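Long-range contacts in phospho-furanose lactonase (Mycoplasma synoviae, PDB 3OVG), which hydrolyses D-xylono-1,4-lactone 5-phosphate and L-arabino-1,4-lactone 5-phosphate, using two zinc ions in each subunit: residues H26-G34 / L44-F55; T65-R76 / N94-H102. One frame throughout, in Å; residues are numbered along the deposited sequence.

Interaction 1: H26-G34 / L44-F55. With ZN (zinc ion), chain G.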
# COMPACT_ATOMS: atom_id res chain seq x y z
N HIS A 26 15.57 -13.91 26.34
CA HIS A 26 14.53 -13.19 25.62
C HIS A 26 14.06 -14.01 24.43
O HIS A 26 14.77 -14.14 23.45
CB HIS A 26 15.03 -11.81 25.20
CG HIS A 26 14.03 -10.97 24.47
ND1 HIS A 26 14.01 -9.59 24.55
CD2 HIS A 26 13.02 -11.32 23.63
CE1 HIS A 26 13.04 -9.13 23.78
NE2 HIS A 26 12.42 -10.16 23.21
N ASP A 27 12.87 -14.59 24.53
CA ASP A 27 12.38 -15.45 23.48
C ASP A 27 10.87 -15.60 23.53
O ASP A 27 10.21 -14.94 24.35
CB ASP A 27 13.09 -16.80 23.54
CG ASP A 27 13.51 -17.29 22.17
OD1 ASP A 27 12.70 -17.14 21.24
OD2 ASP A 27 14.65 -17.78 22.02
N HIS A 28 10.32 -16.46 22.68
CA HIS A 28 8.89 -16.52 22.53
C HIS A 28 8.49 -17.91 22.16
O HIS A 28 9.29 -18.64 21.61
CB HIS A 28 8.40 -15.57 21.44
CG HIS A 28 8.78 -14.15 21.69
ND1 HIS A 28 8.02 -13.31 22.47
CD2 HIS A 28 9.88 -13.45 21.33
CE1 HIS A 28 8.62 -12.14 22.57
NE2 HIS A 28 9.76 -12.21 21.90
N PHE A 29 7.23 -18.26 22.42
CA PHE A 29 6.67 -19.47 21.87
C PHE A 29 5.27 -19.20 21.36
O PHE A 29 4.95 -19.50 20.20
CB PHE A 29 6.65 -20.58 22.92
CG PHE A 29 8.00 -21.17 23.19
CD1 PHE A 29 8.69 -21.85 22.19
CD2 PHE A 29 8.58 -21.06 24.44
CE1 PHE A 29 9.97 -22.42 22.44
CE2 PHE A 29 9.85 -21.62 24.69
CZ PHE A 29 10.54 -22.31 23.69
N ILE A 30 4.43 -18.66 22.24
CA ILE A 30 3.08 -18.29 21.89
C ILE A 30 2.93 -16.77 21.79
O ILE A 30 3.28 -16.04 22.73
CB ILE A 30 2.09 -18.81 22.96
CG1 ILE A 30 2.29 -20.34 23.14
CG2 ILE A 30 0.64 -18.44 22.57
CD1 ILE A 30 1.86 -21.17 21.95
N LYS A 31 2.45 -16.31 20.64
CA LYS A 31 2.04 -14.94 20.45
C LYS A 31 0.60 -15.02 19.96
O LYS A 31 0.32 -15.42 18.82
CB LYS A 31 2.92 -14.22 19.42
CG LYS A 31 4.32 -13.85 19.94
CD LYS A 31 5.15 -13.08 18.85
CE LYS A 31 6.46 -12.51 19.45
NZ LYS A 31 7.12 -11.51 18.51
N ASN A 32 -0.30 -14.66 20.85
CA ASN A 32 -1.71 -14.85 20.59
C ASN A 32 -2.37 -13.51 20.21
O ASN A 32 -2.84 -12.78 21.07
CB ASN A 32 -2.32 -15.45 21.87
CG ASN A 32 -3.78 -15.76 21.73
OD1 ASN A 32 -4.55 -15.64 22.70
ND2 ASN A 32 -4.19 -16.16 20.55
N GLY A 33 -2.40 -13.19 18.92
CA GLY A 33 -2.97 -11.93 18.49
C GLY A 33 -2.20 -10.72 18.99
O GLY A 33 -1.02 -10.79 19.31
N GLY A 34 -2.88 -9.58 19.05
CA GLY A 34 -2.24 -8.39 19.56
C GLY A 34 -1.74 -7.53 18.43
O GLY A 34 -1.78 -7.94 17.26
N LEU A 44 2.04 -14.29 14.35
CA LEU A 44 1.06 -15.16 14.97
C LEU A 44 1.62 -16.57 15.16
O LEU A 44 1.95 -17.24 14.18
CB LEU A 44 -0.23 -15.19 14.14
CG LEU A 44 -1.32 -16.05 14.76
CD1 LEU A 44 -1.87 -15.41 16.05
CD2 LEU A 44 -2.42 -16.22 13.73
N MSE A 45 1.75 -16.99 16.41
CA MSE A 45 2.39 -18.25 16.77
C MSE A 45 1.57 -18.99 17.82
O MSE A 45 1.62 -18.65 19.03
CB MSE A 45 3.83 -18.00 17.30
CG MSE A 45 4.65 -17.16 16.35
SE MSE A 45 6.44 -16.59 17.02
CE MSE A 45 7.18 -18.38 17.38
N LEU A 46 0.83 -20.01 17.40
CA LEU A 46 -0.19 -20.57 18.26
C LEU A 46 -0.02 -22.05 18.56
O LEU A 46 -0.96 -22.70 19.06
CB LEU A 46 -1.56 -20.38 17.63
CG LEU A 46 -2.13 -18.97 17.64
CD1 LEU A 46 -3.29 -18.94 16.67
CD2 LEU A 46 -2.58 -18.58 19.05
N ASN A 47 1.15 -22.59 18.30
CA ASN A 47 1.27 -24.04 18.29
C ASN A 47 2.03 -24.55 19.52
O ASN A 47 3.26 -24.43 19.65
CB ASN A 47 1.85 -24.50 16.92
CG ASN A 47 1.79 -25.99 16.70
OD1 ASN A 47 1.91 -26.76 17.63
ND2 ASN A 47 1.63 -26.40 15.44
N VAL A 48 1.27 -25.08 20.47
CA VAL A 48 1.83 -25.64 21.67
C VAL A 48 2.75 -26.84 21.37
O VAL A 48 3.86 -26.93 21.91
CB VAL A 48 0.71 -26.07 22.65
CG1 VAL A 48 1.26 -27.03 23.69
CG2 VAL A 48 0.08 -24.86 23.30
N ASP A 49 2.28 -27.76 20.55
CA ASP A 49 3.09 -28.95 20.25
C ASP A 49 4.41 -28.55 19.64
O ASP A 49 5.43 -29.06 20.01
CB ASP A 49 2.34 -29.94 19.34
CG ASP A 49 1.14 -30.56 20.04
OD1 ASP A 49 1.12 -30.53 21.30
OD2 ASP A 49 0.21 -31.08 19.36
N ALA A 50 4.40 -27.64 18.69
CA ALA A 50 5.65 -27.20 18.08
C ALA A 50 6.58 -26.50 19.05
O ALA A 50 7.80 -26.62 18.92
CB ALA A 50 5.38 -26.30 16.88
N SER A 51 6.02 -25.74 19.99
CA SER A 51 6.83 -24.97 20.93
C SER A 51 7.56 -25.91 21.88
O SER A 51 8.77 -25.73 22.21
CB SER A 51 5.97 -23.99 21.73
OG SER A 51 5.38 -23.03 20.88
N ILE A 52 6.81 -26.92 22.33
CA ILE A 52 7.35 -27.94 23.22
C ILE A 52 8.49 -28.72 22.55
O ILE A 52 9.52 -28.96 23.16
CB ILE A 52 6.24 -28.88 23.67
CG1 ILE A 52 5.22 -28.12 24.54
CG2 ILE A 52 6.81 -30.09 24.35
CD1 ILE A 52 4.00 -28.93 24.94
N LYS A 53 8.30 -29.13 21.30
CA LYS A 53 9.40 -29.81 20.59
C LYS A 53 10.60 -28.89 20.46
O LYS A 53 11.72 -29.32 20.58
CB LYS A 53 8.96 -30.27 19.20
CG LYS A 53 7.79 -31.28 19.18
CD LYS A 53 7.25 -31.43 17.75
CE LYS A 53 6.15 -32.50 17.70
NZ LYS A 53 5.42 -32.56 16.39
N GLU A 54 10.37 -27.60 20.21
CA GLU A 54 11.50 -26.67 20.14
C GLU A 54 12.22 -26.59 21.49
O GLU A 54 13.45 -26.67 21.58
CB GLU A 54 11.07 -25.27 19.63
CG GLU A 54 12.20 -24.36 19.12
CD GLU A 54 12.80 -24.81 17.76
OE1 GLU A 54 12.33 -25.82 17.16
OE2 GLU A 54 13.75 -24.16 17.30
N PHE A 55 11.43 -26.43 22.56
CA PHE A 55 11.98 -26.33 23.90
C PHE A 55 12.86 -27.56 24.23
O PHE A 55 13.96 -27.42 24.79
CB PHE A 55 10.86 -26.21 24.93
CG PHE A 55 11.25 -25.47 26.20
CD1 PHE A 55 12.51 -25.67 26.79
CD2 PHE A 55 10.37 -24.58 26.80
CE1 PHE A 55 12.88 -25.00 27.96
CE2 PHE A 55 10.73 -23.91 27.99
CZ PHE A 55 12.00 -24.11 28.56
ZN ZN G . 10.91 -10.30 21.37
O HOH W 1 9.31 -10.24 19.44
O HOH W 2 11.78 -8.74 19.83
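The Phe29 ring meets Phe55 of helix 48-60 with planes only 17° apart but slid so far that the rings barely overlap; Phe29 CE2 comes 3.7 Å from Phe55 CD2. At the edge of the Phe29 ring lies Glu54 CB, while Ser51 CB approaches obliquely, 3.5 Å from Phe29 CD1. The His28 ring carries Lys31 CE on one face, offset toward its rim. Farther along, Lys31 and Met45, a selenomethionine, form a single antiparallel hydrogen-bonded pair: Lys31 N gives to Met45 O (3.0 Å) and Met45 N to Lys31 O (3.2 Å), both in the carbonyl plane. Ile30 CA adds a CH···O contact to the same Met45 O at 3.2 Å. At the helix start, Asn47 is the N-cap, its OD1 accepting from Ala50 N, and its backbone O receives Ser51 N and Ser51 OG from opposite faces of the carbonyl plane. The extended Lys31 chain (chi2 -178°) runs beside Met45 and carries NZ to a zinc-bound water, 2.7 Å away; Gly276 O and Glu36 also hold it. His26 NE2 and His28 NE2 bind that zinc, with the carbamylated Lys155 and Asp274. Donating to a zinc-held water, Lys31 links its pairing with Met45 to the metal shell.

Interaction 2: T65-R76 / N94-H102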
# COMPACT_ATOMS: atom_id res chain seq x y z
N THR A 65 16.51 -22.73 30.98
CA THR A 65 15.50 -21.71 31.22
C THR A 65 15.22 -20.80 30.02
O THR A 65 16.13 -20.33 29.36
CB THR A 65 15.86 -20.86 32.46
OG1 THR A 65 15.94 -21.71 33.61
CG2 THR A 65 14.79 -19.81 32.69
N ILE A 66 13.94 -20.56 29.75
CA ILE A 66 13.59 -19.58 28.73
C ILE A 66 12.71 -18.48 29.30
O ILE A 66 11.68 -18.76 29.90
CB ILE A 66 12.94 -20.25 27.48
CG1 ILE A 66 13.98 -21.10 26.77
CG2 ILE A 66 12.39 -19.20 26.52
CD1 ILE A 66 13.42 -22.10 25.80
N VAL A 67 13.15 -17.23 29.17
CA VAL A 67 12.33 -16.09 29.57
C VAL A 67 11.48 -15.59 28.37
O VAL A 67 12.00 -15.01 27.42
CB VAL A 67 13.20 -14.94 30.09
CG1 VAL A 67 12.35 -13.81 30.70
CG2 VAL A 67 14.23 -15.47 31.12
N THR A 68 10.18 -15.79 28.43
CA THR A 68 9.32 -15.36 27.34
C THR A 68 8.88 -13.90 27.55
O THR A 68 8.13 -13.59 28.47
CB THR A 68 8.11 -16.31 27.17
OG1 THR A 68 7.37 -16.36 28.39
CG2 THR A 68 8.61 -17.74 26.85
N MSE A 69 9.35 -13.02 26.67
CA MSE A 69 9.19 -11.59 26.89
C MSE A 69 7.93 -10.95 26.25
O MSE A 69 8.02 -9.99 25.50
CB MSE A 69 10.47 -10.85 26.44
CG MSE A 69 11.72 -11.16 27.32
SE MSE A 69 11.44 -10.73 29.24
CE MSE A 69 10.48 -8.99 29.09
N ASP A 70 6.76 -11.48 26.56
CA ASP A 70 5.53 -10.88 26.04
C ASP A 70 4.78 -10.11 27.14
O ASP A 70 4.31 -10.71 28.10
CB ASP A 70 4.65 -11.97 25.49
CG ASP A 70 5.45 -13.02 24.69
OD1 ASP A 70 5.87 -14.04 25.31
OD2 ASP A 70 5.65 -12.79 23.48
N PRO A 71 4.67 -8.79 27.00
CA PRO A 71 3.90 -8.08 28.03
C PRO A 71 2.42 -8.43 27.81
O PRO A 71 2.03 -8.88 26.74
CB PRO A 71 4.13 -6.61 27.70
CG PRO A 71 4.65 -6.56 26.25
CD PRO A 71 4.89 -7.98 25.79
N PRO A 72 1.59 -8.20 28.82
CA PRO A 72 0.19 -8.69 28.77
C PRO A 72 -0.55 -8.35 27.47
O PRO A 72 -1.26 -9.19 26.93
CB PRO A 72 -0.49 -7.95 29.93
CG PRO A 72 0.58 -7.31 30.74
CD PRO A 72 1.93 -7.54 30.09
N ASN A 73 -0.40 -7.12 26.99
CA ASN A 73 -1.26 -6.63 25.91
C ASN A 73 -0.70 -6.89 24.52
O ASN A 73 -1.33 -6.54 23.55
CB ASN A 73 -1.51 -5.14 26.07
CG ASN A 73 -2.16 -4.80 27.41
OD1 ASN A 73 -3.28 -5.26 27.73
ND2 ASN A 73 -1.47 -4.01 28.20
N VAL A 74 0.49 -7.48 24.44
CA VAL A 74 1.08 -7.75 23.14
C VAL A 74 1.42 -9.24 23.00
O VAL A 74 2.54 -9.66 23.21
CB VAL A 74 2.27 -6.80 22.89
CG1 VAL A 74 2.90 -7.04 21.51
CG2 VAL A 74 1.78 -5.37 22.97
N GLY A 75 0.41 -10.05 22.71
CA GLY A 75 0.61 -11.45 22.38
C GLY A 75 0.67 -12.51 23.48
O GLY A 75 0.62 -13.71 23.16
N ARG A 76 0.74 -12.08 24.74
CA ARG A 76 0.98 -12.99 25.86
C ARG A 76 -0.18 -13.94 26.01
O ARG A 76 -1.36 -13.54 25.95
CB ARG A 76 1.19 -12.22 27.16
CG ARG A 76 1.79 -13.07 28.28
CD ARG A 76 1.92 -12.30 29.63
NE ARG A 76 0.60 -12.11 30.25
CZ ARG A 76 0.37 -11.48 31.40
NH1 ARG A 76 1.37 -10.92 32.09
NH2 ARG A 76 -0.91 -11.38 31.85
N ASN A 94 12.59 -24.49 32.59
CA ASN A 94 11.87 -23.45 33.34
C ASN A 94 11.38 -22.34 32.41
O ASN A 94 12.07 -21.98 31.44
CB ASN A 94 12.74 -22.77 34.40
CG ASN A 94 13.38 -23.76 35.40
OD1 ASN A 94 14.60 -24.00 35.35
ND2 ASN A 94 12.56 -24.31 36.30
N VAL A 95 10.21 -21.78 32.73
CA VAL A 95 9.70 -20.61 32.01
C VAL A 95 9.46 -19.42 32.95
O VAL A 95 8.86 -19.54 34.04
CB VAL A 95 8.41 -20.95 31.28
CG1 VAL A 95 7.86 -19.69 30.58
CG2 VAL A 95 8.66 -22.08 30.26
N ILE A 96 9.94 -18.25 32.53
CA ILE A 96 9.70 -17.04 33.28
C ILE A 96 8.90 -16.14 32.38
O ILE A 96 9.29 -15.89 31.24
CB ILE A 96 11.00 -16.37 33.71
CG1 ILE A 96 11.72 -17.26 34.74
CG2 ILE A 96 10.71 -14.96 34.28
CD1 ILE A 96 13.08 -16.66 35.18
N MSE A 97 7.75 -15.66 32.86
CA MSE A 97 6.91 -14.83 32.01
C MSE A 97 6.96 -13.38 32.47
O MSE A 97 7.44 -13.11 33.57
CB MSE A 97 5.47 -15.37 32.00
CG MSE A 97 5.35 -16.66 31.18
SE MSE A 97 3.44 -17.15 31.13
CE MSE A 97 2.80 -15.95 29.69
N SER A 98 6.42 -12.47 31.65
CA SER A 98 6.63 -11.04 31.89
C SER A 98 5.37 -10.29 32.18
O SER A 98 4.29 -10.60 31.63
CB SER A 98 7.31 -10.41 30.69
OG SER A 98 7.63 -9.05 30.95
N THR A 99 5.48 -9.26 33.00
CA THR A 99 4.41 -8.25 33.03
C THR A 99 4.88 -6.94 32.33
O THR A 99 5.84 -6.94 31.59
CB THR A 99 3.84 -8.01 34.48
OG1 THR A 99 2.73 -7.11 34.40
CG2 THR A 99 4.88 -7.40 35.43
N GLY A 100 4.15 -5.85 32.50
CA GLY A 100 4.58 -4.61 31.88
C GLY A 100 4.09 -4.29 30.47
O GLY A 100 2.99 -4.66 30.08
N PHE A 101 4.92 -3.59 29.71
CA PHE A 101 4.50 -2.94 28.47
C PHE A 101 5.51 -3.06 27.35
O PHE A 101 6.71 -3.15 27.61
CB PHE A 101 4.27 -1.48 28.75
CG PHE A 101 3.10 -1.25 29.64
CD1 PHE A 101 1.83 -1.19 29.11
CD2 PHE A 101 3.27 -1.20 31.01
CE1 PHE A 101 0.73 -1.01 29.93
CE2 PHE A 101 2.16 -1.02 31.85
CZ PHE A 101 0.90 -0.93 31.31
N HIS A 102 5.01 -3.06 26.11
CA HIS A 102 5.87 -2.96 24.94
C HIS A 102 6.12 -1.48 24.60
O HIS A 102 5.76 -0.60 25.40
CB HIS A 102 5.22 -3.65 23.76
CG HIS A 102 6.18 -4.44 22.95
ND1 HIS A 102 7.34 -3.90 22.44
CD2 HIS A 102 6.17 -5.74 22.57
CE1 HIS A 102 8.01 -4.83 21.78
NE2 HIS A 102 7.32 -5.96 21.84
O HOH W 3 5.11 -13.22 29.26
O HOH W 4 1.11 -4.61 28.06
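Thr65 to Val67 pair with Asn94 to Ile96 as parallel strands, and three main-chain bonds hold them: Ile66 N to Asn94 O (2.9 Å), Ile96 N to Ile66 O (3.2 Å) and Thr68 N to Ile96 O (2.9 Å). Beyond Thr68 direct pairing gives way to a water, which gives to Thr68 O and Asp70 O and accepts from Ser98 N. A second water joins Asn73 N to Gly100 O.

One charged side chain takes part. Arg76 bends at chi3 (72°), turning NH1 to Ser98 O at 3.0 Å; the oxygen lies in the guanidinium plane, at its edge, and Pro72 CA sits over the centre of one face. The same NH1 forms a salt bridge with Glu129, which also accepts from Thr99 OG1.

Van der Waals contacts make up another group. Val67 CG1 makes an apolar contact with Ile96 CG2, and the selenomethionine Met97 curls at chi3 to bring CE 3.4 Å from Arg76 CG. Pro71 CB and Pro72 CD both lie close to Gly100 O, whereas Val74 CG1 reaches His102 CD2 at 3.7 Å, the two side chains crossing at about a right angle.

At the C-terminal ends of the strands, Met69 O accepts from the carbamylated Lys155. The strands and helix 78-88 form a beta-alpha-beta unit of the TIM barrel. Strand 22-25 flanks strand 63-68 on the side away from strand 94-97; helix 48-60 packs on Ile66 and Val95, helix 119-131 on Pro72, Thr99 and Phe101.

Interaction 1 closes before interaction 2 opens along the chain, and their centres are 12 Å apart within the same barrel. Helix 48-60 of the first leads directly into strand 63-68 of the second, while residues 26-34 follow strand 22-25, the other neighbour of strand 63-68. The two contacts touch: Phe29 CZ packs on Ile66 CD1 at 3.6 Å, and Phe55 meets Val95, so the loop packs against strand 63-68 and helix 48-60 against strand 94-97. Nearer the metals, Asp70 OD2 probably accepts from His28 ND1 (2.6 Å), a second-shell bond that would orient this zinc ligand. Residues 26-34 and the loop after strand 63-68 lie beside the zinc site, at the strands' C-terminal ends.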